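FAD-binding PCMH-type domain-containing protein (Gibberella zeae, PDB 6YJO) binds FAD, held covalently through a histidine and a cysteine, and probably acts as an oxygen-dependent oxidoreductase, with oligosaccharides as likely substrates. Local coordinates at residues V136-R141 and G225-L230; L74-K79 and V120-T125; V126-D131 and T147-F152. All coordinates share one frame; numbering follows the deposited sequence.

Interactions 2 and 3 each lie on the same side of the chain's centre as interaction 1, in the FAD-binding part of the fold. Along the sequence interaction 2 closes before interaction 1 opens, while the segments of interactions 1 and 3 alternate. The centres of interactions 1 and 2 are about 8 Å apart, and Met123 O meets Gly139 N there in a probable hydrogen bond. Interactions 1 and 3, about 16 Å apart, share one antiparallel sheet in which strands 126-128 and 133-137 are neighbours. Interactions 2 and 3, about 19 Å apart, adjoin in sequence at Thr125 and Val126. The strand pair at the adenine thus has a loop-helix contact and a strand-helix contact as neighbours.

Interaction 1. Residues V136-R141 and G225-L230; sequences VQAGAR and GIVAEL. With FAD (flavin-adenine dinucleotide), chain C.
The adenine end of the FAD site is built where strand 133-137 pairs antiparallel with strand 226-236, in the FAD-binding domain of the PCMH-type flavoproteins. Val136 and Leu230 form a hydrogen-bonded pair, with Val136 N on Leu230 O at 2.8 Å and Leu230 N returning to Val136 O. Gln137 and Glu229 follow as a non-hydrogen-bonded pair, and Ala138 N then reaches Ala228 O at 2.8 Å from above the carbonyl plane, 58° out of it, as the chain enters a type I turn from Gln137 to Ala140. Gln137 and Glu229 extend from the same face of the sheet, their amide and carboxylate planes 66° apart. One water joins them, accepting from Gln137 NE2 at 3.0 Å and donating to Glu229 OE1 at 2.6 Å, while Gln137 OE1 takes the backbone N-H of Thr125. On the other face Leu230 CD1 lies 3.7 Å from Ala138 CA; helix 167-171 packs there through Ile167. Ala138 CB sits 3.1 Å from Val227 O and also borders the adenine amino group. The backbone of Val227 reads the adenine edge twice: its N donates to FAD N1A at 3.1 Å, and its O accepts from FAD N6A at 2.8 Å. Ser99, an FAD-binding residue, bonds Ala138 O through OG. Because N1A accepts and N6A donates, the N-H and C=O of Val227 match adenine, and both hydrogen bonds to it from this strand use backbone atoms, while Ile226 and Ala228, on either side in sequence, bond the backbone of strand 190-196.

Interaction 2. Residues L74-K79 and V120-T125; sequences LPTTVK and VDAMDT
Pro75 and Thr76 run past the loop 120-125 with Thr76 CA 5.2 Å from Met123 CA, just before Thr77 N-caps helix 78-90, while a Met123 N to Val120 O bond closes the opposing loop back on itself. Met123 carries the contact, meeting Thr76, Thr77 and Val78 in turn with CG, SD and CE. Its CG is set anti to the carbonyl carbon (chi1 -60°) and packs 3.4 Å from Thr76 CA. The sulfur SD comes next, 3.7 Å from Thr77 N, and a bend at chi3 (53°) turns CE toward the helix start, 4.0 Å from Val78 N. Pro75 CB flanks the sulfur at 4.3 Å. Ala122 fills the neighbouring position: its CB meets Pro75 O at 3.7 Å and touches both Leu74 CD1 and Thr76 CG2. Beyond the two segments, Ile81 of helix 78-90 and Ala228 of strand 226-236 also border Met123, so its side chain joins the loop to the helix and the antiparallel sheet. Between the segments the contact is van der Waals throughout: an apolar thioether is fitted against backbone atoms where the chain enters a helix, and its hold rests on close fit rather than on directional bonds.

Interaction 3. Residues V126-D131 and T147-F152; sequences VTLNKD and TDLFQF
Val126 and Leu128 press onto one side of helix 142-152, whose short segment 147-152 crosses strand 126-128 at -31° with axes 8.4 Å apart. The close-packed part centres on Val126. Its CB meets Asp148 CB at 3.9 Å, and the Val126 and Leu149 side chains cross at about a right angle, with Val126 CG1, anti to the backbone N (chi1 179°), 3.9 Å from Leu149 CD2. Leu149 is buried and also touches Cys134 of strand 133-137, while Val126 also touches Val136. Phe152 is exposed, yet its ring edge still comes close to the strand backbone, with CE2 3.3 Å from Val126 O, while Asp148 CB stands over one ring face, offset toward the rim. Leu128 slides past Phe152 in the opposite direction: the CB atoms of the two residues are 4.0 Å apart, and Leu128 CD2 lies against the helix backbone at Phe152 C. On the loose side Thr127 points away from the helix and barely touches it, and the loop after Leu128 leaves the helix, tied to Ser133 OG by Asn129 ND2 and Asp131 OD1. Helix 142-152 thus packs on the hairpin of strands 126-128 and 133-137, a beta-beta-alpha unit in which the helix that follows an antiparallel hairpin packs back on its first strand.

Interaction 1. Residues V136-R141 and G225-L230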
loop_
_atom_site.group_PDB
_atom_site.type_symbol
_atom_site.label_atom_id
_atom_site.label_comp_id
_atom_site.label_asym_id
_atom_site.label_seq_id
_atom_site.Cartn_x
_atom_site.Cartn_y
_atom_site.Cartn_z
ATOM N N VAL A 136 -15.906 7.545 -1.992
ATOM C CA VAL A 136 -15.621 6.525 -0.988
ATOM C C VAL A 136 -15.116 7.225 0.267
ATOM O O VAL A 136 -14.059 7.866 0.245
ATOM C CB VAL A 136 -14.597 5.495 -1.497
ATOM C CG1 VAL A 136 -14.212 4.541 -0.384
ATOM C CG2 VAL A 136 -15.157 4.733 -2.698
ATOM N N GLN A 137 -15.864 7.091 1.360
ATOM C CA GLN A 137 -15.461 7.709 2.615
ATOM C C GLN A 137 -14.150 7.097 3.095
ATOM O O GLN A 137 -13.842 5.935 2.818
ATOM C CB GLN A 137 -16.563 7.551 3.666
ATOM C CG GLN A 137 -17.688 8.561 3.500
ATOM C CD GLN A 137 -18.692 8.521 4.635
ATOM O OE1 GLN A 137 -19.176 7.458 5.020
ATOM N NE2 GLN A 137 -19.007 9.689 5.181
ATOM N N ALA A 138 -13.367 7.907 3.808
ATOM C CA ALA A 138 -11.971 7.583 4.072
ATOM C C ALA A 138 -11.782 6.324 4.913
ATOM O O ALA A 138 -10.661 5.805 4.968
ATOM C CB ALA A 138 -11.306 8.775 4.755
ATOM N N GLY A 139 -12.830 5.813 5.548
ATOM C CA GLY A 139 -12.731 4.641 6.389
ATOM C C GLY A 139 -13.106 3.334 5.737
ATOM O O GLY A 139 -12.960 2.282 6.367
ATOM N N ALA A 140 -13.595 3.360 4.501
ATOM C CA ALA A 140 -13.955 2.122 3.828
ATOM C C ALA A 140 -12.727 1.240 3.653
ATOM O O ALA A 140 -11.633 1.717 3.335
ATOM C CB ALA A 140 -14.591 2.415 2.468
ATOM N N ARG A 141 -12.907 -0.056 3.880
ATOM C CA ARG A 141 -11.870 -1.037 3.615
ATOM C C ARG A 141 -12.010 -1.555 2.187
ATOM O O ARG A 141 -13.100 -1.549 1.611
ATOM C CB ARG A 141 -11.950 -2.178 4.634
ATOM C CG ARG A 141 -11.432 -1.759 6.009
ATOM C CD ARG A 141 -11.939 -2.627 7.162
ATOM N NE ARG A 141 -11.774 -1.939 8.442
ATOM C CZ ARG A 141 -10.616 -1.815 9.084
ATOM N NH1 ARG A 141 -9.509 -2.336 8.574
ATOM N NH2 ARG A 141 -10.566 -1.162 10.238
ATOM N N GLY A 225 -2.760 16.157 5.634
ATOM C CA GLY A 225 -4.081 16.436 6.156
ATOM C C GLY A 225 -4.833 15.158 6.448
ATOM O O GLY A 225 -4.349 14.050 6.207
ATOM N N ILE A 226 -6.040 15.341 6.975
ATOM C CA ILE A 226 -6.927 14.237 7.324
ATOM C C ILE A 226 -7.989 14.158 6.232
ATOM O O ILE A 226 -8.924 14.965 6.194
ATOM C CB ILE A 226 -7.557 14.422 8.707
ATOM C CG1 ILE A 226 -6.493 14.766 9.750
ATOM C CG2 ILE A 226 -8.298 13.151 9.122
ATOM C CD1 ILE A 226 -5.624 13.588 10.151
ATOM N N VAL A 227 -7.844 13.183 5.336
ATOM C CA VAL A 227 -8.835 12.967 4.290
ATOM C C VAL A 227 -10.072 12.307 4.884
ATOM O O VAL A 227 -9.978 11.418 5.744
ATOM C CB VAL A 227 -8.238 12.114 3.158
ATOM C CG1 VAL A 227 -9.326 11.683 2.185
ATOM C CG2 VAL A 227 -7.150 12.886 2.435
ATOM N N ALA A 228 -11.242 12.744 4.423
ATOM C CA ALA A 228 -12.518 12.210 4.874
ATOM C C ALA A 228 -13.292 11.483 3.784
ATOM O O ALA A 228 -14.082 10.590 4.099
ATOM C CB ALA A 228 -13.401 13.337 5.431
ATOM N N GLU A 229 -13.092 11.845 2.519
ATOM C CA GLU A 229 -13.780 11.211 1.403
ATOM C C GLU A 229 -12.867 11.274 0.187
ATOM O O GLU A 229 -12.354 12.348 -0.138
ATOM C CB GLU A 229 -15.112 11.914 1.123
ATOM C CG GLU A 229 -16.043 11.170 0.185
ATOM C CD GLU A 229 -17.424 11.804 0.100
ATOM O OE1 GLU A 229 -18.175 11.749 1.098
ATOM O OE2 GLU A 229 -17.757 12.363 -0.967
ATOM N N LEU A 230 -12.649 10.134 -0.464
ATOM C CA LEU A 230 -11.842 10.058 -1.676
ATOM C C LEU A 230 -12.746 9.818 -2.879
ATOM O O LEU A 230 -13.772 9.138 -2.770
ATOM C CB LEU A 230 -10.795 8.937 -1.586
ATOM C CG LEU A 230 -9.772 9.014 -0.443
ATOM C CD1 LEU A 230 -10.290 8.316 0.817
ATOM C CD2 LEU A 230 -8.429 8.420 -0.861
HETATM P PA FAD C . -3.455 2.902 8.376
HETATM O O1A FAD C . -2.486 2.491 9.419
HETATM O O2A FAD C . -4.844 3.274 8.920
HETATM O O5B FAD C . -2.877 4.081 7.505
HETATM C C5B FAD C . -1.546 4.021 6.952
HETATM C C4B FAD C . -1.065 5.417 6.666
HETATM O O4B FAD C . -2.141 6.184 6.072
HETATM C C3B FAD C . -0.621 6.202 7.897
HETATM O O3B FAD C . 0.442 7.091 7.575
HETATM C C2B FAD C . -1.897 6.953 8.277
HETATM O O2B FAD C . -1.623 8.130 9.022
HETATM C C1B FAD C . -2.444 7.296 6.894
HETATM N N9A FAD C . -3.884 7.537 6.865
HETATM C C8A FAD C . -4.891 6.649 7.148
HETATM N N7A FAD C . -6.097 7.154 7.048
HETATM C C5A FAD C . -5.868 8.474 6.673
HETATM C C6A FAD C . -6.738 9.543 6.404
HETATM N N6A FAD C . -8.069 9.463 6.473
HETATM N N1A FAD C . -6.182 10.725 6.058
HETATM C C2A FAD C . -4.852 10.815 5.984
HETATM N N3A FAD C . -3.934 9.875 6.214
HETATM C C4A FAD C . -4.512 8.715 6.560
HETATM N N1 FAD C . -0.297 -2.792 -0.347
HETATM C C2 FAD C . -0.270 -2.963 -1.702
HETATM O O2 FAD C . 0.156 -2.082 -2.458
HETATM N N3 FAD C . -0.730 -4.149 -2.254
HETATM C C4 FAD C . -1.235 -5.227 -1.555
HETATM O O4 FAD C . -1.616 -6.232 -2.152
HETATM C C4X FAD C . -1.259 -5.034 -0.118
HETATM N N5 FAD C . -1.721 -6.002 0.623
HETATM C C5X FAD C . -1.748 -5.811 1.996
HETATM C C6 FAD C . -2.208 -6.839 2.811
HETATM C C7 FAD C . -2.283 -6.691 4.190
HETATM C C7M FAD C . -2.812 -7.824 5.029
HETATM C C8 FAD C . -1.816 -5.505 4.782
HETATM C C8M FAD C . -1.867 -5.305 6.272
HETATM C C9 FAD C . -1.330 -4.481 3.973
HETATM C C9A FAD C . -1.289 -4.628 2.592
HETATM N N10 FAD C . -0.810 -3.606 1.751
HETATM C C10 FAD C . -0.770 -3.778 0.392
HETATM C "C1'" FAD C . -0.285 -2.356 2.314
HETATM C "C2'" FAD C . -1.305 -1.229 2.378
HETATM O "O2'" FAD C . -1.476 -0.654 1.084
HETATM C "C3'" FAD C . -0.784 -0.157 3.335
HETATM O "O3'" FAD C . -0.506 -0.779 4.585
HETATM C "C4'" FAD C . -1.750 1.002 3.574
HETATM O "O4'" FAD C . -1.038 2.239 3.583
HETATM C "C5'" FAD C . -2.488 0.829 4.881
HETATM O "O5'" FAD C . -3.622 1.716 4.905
HETATM P P FAD C . -4.656 1.661 6.081
HETATM O O1P FAD C . -5.534 2.915 6.053
HETATM O O2P FAD C . -5.360 0.355 6.057
HETATM O O3P FAD C . -3.659 1.723 7.336
HETATM O O HOH W 1 -17.976 12.104 3.708
#

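Interaction 2. Residues L74-K79 and V120-T125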
loop_
_atom_site.group_PDB
_atom_site.type_symbol
_atom_site.label_atom_id
_atom_site.label_comp_id
_atom_site.label_asym_id
_atom_site.label_seq_id
_atom_site.Cartn_x
_atom_site.Cartn_y
_atom_site.Cartn_z
ATOM N N LEU A 74 -13.377 9.170 17.218
ATOM C CA LEU A 74 -14.109 8.231 16.370
ATOM C C LEU A 74 -15.181 9.012 15.619
ATOM O O LEU A 74 -16.378 8.894 15.909
ATOM C CB LEU A 74 -14.709 7.100 17.206
ATOM C CG LEU A 74 -15.463 6.013 16.434
ATOM C CD1 LEU A 74 -14.578 5.391 15.359
ATOM C CD2 LEU A 74 -15.983 4.940 17.377
ATOM N N PRO A 75 -14.779 9.833 14.651
ATOM C CA PRO A 75 -15.751 10.653 13.924
ATOM C C PRO A 75 -16.639 9.813 13.020
ATOM O O PRO A 75 -16.309 8.687 12.642
ATOM C CB PRO A 75 -14.864 11.593 13.101
ATOM C CG PRO A 75 -13.620 10.803 12.873
ATOM C CD PRO A 75 -13.407 10.055 14.162
ATOM N N THR A 76 -17.794 10.387 12.679
ATOM C CA THR A 76 -18.638 9.860 11.617
ATOM C C THR A 76 -18.997 10.920 10.588
ATOM O O THR A 76 -19.664 10.595 9.600
ATOM C CB THR A 76 -19.932 9.252 12.185
ATOM O OG1 THR A 76 -20.761 10.290 12.721
ATOM C CG2 THR A 76 -19.611 8.231 13.269
ATOM N N THR A 77 -18.580 12.169 10.791
ATOM C CA THR A 77 -18.812 13.244 9.839
ATOM C C THR A 77 -17.515 14.003 9.608
ATOM O O THR A 77 -16.588 13.964 10.423
ATOM C CB THR A 77 -19.888 14.229 10.319
ATOM O OG1 THR A 77 -19.423 14.915 11.489
ATOM C CG2 THR A 77 -21.188 13.503 10.637
ATOM N N VAL A 78 -17.468 14.703 8.475
ATOM C CA VAL A 78 -16.321 15.555 8.177
ATOM C C VAL A 78 -16.141 16.602 9.265
ATOM O O VAL A 78 -15.011 16.988 9.590
ATOM C CB VAL A 78 -16.492 16.214 6.795
ATOM C CG1 VAL A 78 -15.196 16.884 6.367
ATOM C CG2 VAL A 78 -16.952 15.187 5.762
ATOM N N LYS A 79 -17.245 17.073 9.850
ATOM C CA LYS A 79 -17.158 18.129 10.853
ATOM C C LYS A 79 -16.443 17.638 12.106
ATOM O O LYS A 79 -15.615 18.357 12.676
ATOM C CB LYS A 79 -18.559 18.645 11.185
ATOM C CG LYS A 79 -18.600 20.122 11.529
ATOM C CD LYS A 79 -18.709 20.352 13.024
ATOM C CE LYS A 79 -18.697 21.839 13.340
ATOM N NZ LYS A 79 -17.472 22.498 12.808
ATOM N N VAL A 120 -11.066 7.037 11.407
ATOM C CA VAL A 120 -12.111 7.320 10.429
ATOM C C VAL A 120 -12.775 6.020 9.986
ATOM O O VAL A 120 -13.546 6.003 9.020
ATOM C CB VAL A 120 -11.540 8.089 9.222
ATOM C CG1 VAL A 120 -10.796 9.331 9.688
ATOM C CG2 VAL A 120 -10.626 7.195 8.386
ATOM N N ASP A 121 -12.497 4.931 10.708
ATOM C CA ASP A 121 -13.021 3.620 10.334
ATOM C C ASP A 121 -14.547 3.608 10.260
ATOM O O ASP A 121 -15.122 2.833 9.486
ATOM C CB ASP A 121 -12.526 2.574 11.338
ATOM C CG ASP A 121 -13.052 1.178 11.049
ATOM O OD1 ASP A 121 -13.473 0.918 9.902
ATOM O OD2 ASP A 121 -13.043 0.340 11.977
ATOM N N ALA A 122 -15.222 4.445 11.053
ATOM C CA ALA A 122 -16.681 4.464 11.063
ATOM C C ALA A 122 -17.280 5.179 9.855
ATOM O O ALA A 122 -18.487 5.057 9.620
ATOM C CB ALA A 122 -17.188 5.120 12.352
ATOM N N MET A 123 -16.476 5.908 9.084
ATOM C CA MET A 123 -16.937 6.599 7.879
ATOM C C MET A 123 -16.526 5.745 6.685
ATOM O O MET A 123 -15.400 5.836 6.194
ATOM C CB MET A 123 -16.346 8.002 7.811
ATOM C CG MET A 123 -16.711 8.882 8.994
ATOM S SD MET A 123 -15.808 10.445 9.040
ATOM C CE MET A 123 -16.147 11.085 7.395
ATOM N N ASP A 124 -17.452 4.897 6.214
ATOM C CA ASP A 124 -17.139 3.930 5.166
ATOM C C ASP A 124 -18.191 3.891 4.058
ATOM O O ASP A 124 -18.289 2.888 3.346
ATOM C CB ASP A 124 -16.967 2.529 5.765
ATOM C CG ASP A 124 -18.250 1.989 6.375
ATOM O OD1 ASP A 124 -19.289 2.680 6.312
ATOM O OD2 ASP A 124 -18.220 0.865 6.921
ATOM N N THR A 125 -18.971 4.953 3.883
ATOM C CA THR A 125 -20.030 4.932 2.882
ATOM C C THR A 125 -19.441 5.029 1.477
ATOM O O THR A 125 -18.654 5.935 1.182
ATOM C CB THR A 125 -21.018 6.076 3.126
ATOM O OG1 THR A 125 -21.578 5.953 4.443
ATOM C CG2 THR A 125 -22.137 6.054 2.092
#

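Interaction 3. Residues V126-D131 and T147-F152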
loop_
_atom_site.group_PDB
_atom_site.type_symbol
_atom_site.label_atom_id
_atom_site.label_comp_id
_atom_site.label_asym_id
_atom_site.label_seq_id
_atom_site.Cartn_x
_atom_site.Cartn_y
_atom_site.Cartn_z
ATOM N N VAL A 126 -19.824 4.084 0.614
ATOM C CA VAL A 126 -19.474 4.099 -0.804
ATOM C C VAL A 126 -20.675 4.612 -1.583
ATOM O O VAL A 126 -21.826 4.340 -1.222
ATOM C CB VAL A 126 -19.058 2.701 -1.305
ATOM C CG1 VAL A 126 -18.720 2.747 -2.792
ATOM C CG2 VAL A 126 -17.884 2.160 -0.500
ATOM N N THR A 127 -20.410 5.362 -2.651
ATOM C CA THR A 127 -21.458 5.921 -3.499
ATOM C C THR A 127 -20.969 5.919 -4.939
ATOM O O THR A 127 -19.949 6.544 -5.246
ATOM C CB THR A 127 -21.828 7.342 -3.052
ATOM O OG1 THR A 127 -22.490 7.292 -1.781
ATOM C CG2 THR A 127 -22.742 8.008 -4.067
ATOM N N LEU A 128 -21.692 5.216 -5.810
ATOM C CA LEU A 128 -21.370 5.112 -7.230
ATOM C C LEU A 128 -22.284 6.051 -8.009
ATOM O O LEU A 128 -23.510 5.899 -7.976
ATOM C CB LEU A 128 -21.533 3.671 -7.723
ATOM C CG LEU A 128 -21.391 3.431 -9.229
ATOM C CD1 LEU A 128 -20.019 3.853 -9.748
ATOM C CD2 LEU A 128 -21.649 1.971 -9.562
ATOM N N ASN A 129 -21.686 7.018 -8.701
ATOM C CA ASN A 129 -22.426 7.965 -9.524
ATOM C C ASN A 129 -22.693 7.374 -10.906
ATOM O O ASN A 129 -22.150 6.332 -11.282
ATOM C CB ASN A 129 -21.652 9.278 -9.648
ATOM C CG ASN A 129 -21.513 9.997 -8.321
ATOM O OD1 ASN A 129 -22.506 10.290 -7.655
ATOM N ND2 ASN A 129 -20.277 10.281 -7.929
ATOM N N LYS A 130 -23.534 8.071 -11.675
ATOM C CA LYS A 130 -23.956 7.567 -12.976
ATOM C C LYS A 130 -22.900 7.783 -14.050
ATOM O O LYS A 130 -22.844 7.013 -15.016
ATOM C CB LYS A 130 -25.267 8.233 -13.394
ATOM C CG LYS A 130 -26.471 7.843 -12.547
ATOM C CD LYS A 130 -26.715 6.343 -12.573
ATOM C CE LYS A 130 -28.082 5.993 -12.016
ATOM N NZ LYS A 130 -28.195 4.546 -11.699
ATOM N N ASP A 131 -22.065 8.816 -13.912
ATOM C CA ASP A 131 -20.948 9.025 -14.825
ATOM C C ASP A 131 -19.762 8.123 -14.504
ATOM O O ASP A 131 -18.712 8.254 -15.144
ATOM C CB ASP A 131 -20.524 10.503 -14.820
ATOM C CG ASP A 131 -19.982 10.972 -13.475
ATOM O OD1 ASP A 131 -19.895 10.162 -12.529
ATOM O OD2 ASP A 131 -19.637 12.169 -13.370
ATOM N N THR A 147 -17.026 -4.694 -2.905
ATOM C CA THR A 147 -18.342 -5.297 -2.716
ATOM C C THR A 147 -19.450 -4.321 -3.083
ATOM O O THR A 147 -20.432 -4.709 -3.725
ATOM C CB THR A 147 -18.501 -5.773 -1.267
ATOM O OG1 THR A 147 -17.600 -6.862 -1.020
ATOM C CG2 THR A 147 -19.933 -6.221 -0.998
ATOM N N ASP A 148 -19.315 -3.054 -2.686
ATOM C CA ASP A 148 -20.364 -2.074 -2.950
ATOM C C ASP A 148 -20.312 -1.525 -4.373
ATOM O O ASP A 148 -21.351 -1.128 -4.912
ATOM C CB ASP A 148 -20.275 -0.927 -1.945
ATOM C CG ASP A 148 -20.993 -1.237 -0.646
ATOM O OD1 ASP A 148 -21.183 -2.435 -0.341
ATOM O OD2 ASP A 148 -21.384 -0.283 0.058
ATOM N N LEU A 149 -19.133 -1.494 -4.999
ATOM C CA LEU A 149 -19.045 -0.983 -6.364
ATOM C C LEU A 149 -19.562 -1.998 -7.375
ATOM O O LEU A 149 -20.203 -1.624 -8.363
ATOM C CB LEU A 149 -17.602 -0.602 -6.701
ATOM C CG LEU A 149 -17.046 0.678 -6.074
ATOM C CD1 LEU A 149 -15.602 0.865 -6.503
ATOM C CD2 LEU A 149 -17.884 1.880 -6.470
ATOM N N PHE A 150 -19.289 -3.284 -7.148
ATOM C CA PHE A 150 -19.777 -4.322 -8.045
ATOM C C PHE A 150 -21.275 -4.541 -7.903
ATOM O O PHE A 150 -21.904 -5.034 -8.844
ATOM C CB PHE A 150 -19.023 -5.629 -7.782
ATOM C CG PHE A 150 -19.443 -6.768 -8.669
ATOM C CD1 PHE A 150 -20.470 -7.617 -8.290
ATOM C CD2 PHE A 150 -18.802 -6.994 -9.878
ATOM C CE1 PHE A 150 -20.857 -8.668 -9.105
ATOM C CE2 PHE A 150 -19.183 -8.041 -10.696
ATOM C CZ PHE A 150 -20.211 -8.879 -10.308
ATOM N N GLN A 151 -21.859 -4.181 -6.757
ATOM C CA GLN A 151 -23.284 -4.368 -6.512
ATOM C C GLN A 151 -24.109 -3.108 -6.745
ATOM O O GLN A 151 -25.287 -3.216 -7.097
ATOM C CB GLN A 151 -23.511 -4.866 -5.079
ATOM C CG GLN A 151 -24.916 -5.398 -4.819
ATOM C CD GLN A 151 -25.807 -4.385 -4.130
ATOM O OE1 GLN A 151 -26.713 -3.819 -4.741
ATOM N NE2 GLN A 151 -25.555 -4.154 -2.846
ATOM N N PHE A 152 -23.534 -1.916 -6.553
ATOM C CA PHE A 152 -24.240 -0.695 -6.936
ATOM C C PHE A 152 -24.334 -0.572 -8.450
ATOM O O PHE A 152 -25.324 -0.048 -8.972
ATOM C CB PHE A 152 -23.540 0.532 -6.345
ATOM C CG PHE A 152 -23.663 0.651 -4.846
ATOM C CD1 PHE A 152 -24.507 -0.185 -4.121
ATOM C CD2 PHE A 152 -22.936 1.611 -4.161
ATOM C CE1 PHE A 152 -24.615 -0.065 -2.749
ATOM C CE2 PHE A 152 -23.042 1.735 -2.790
ATOM C CZ PHE A 152 -23.882 0.896 -2.083
#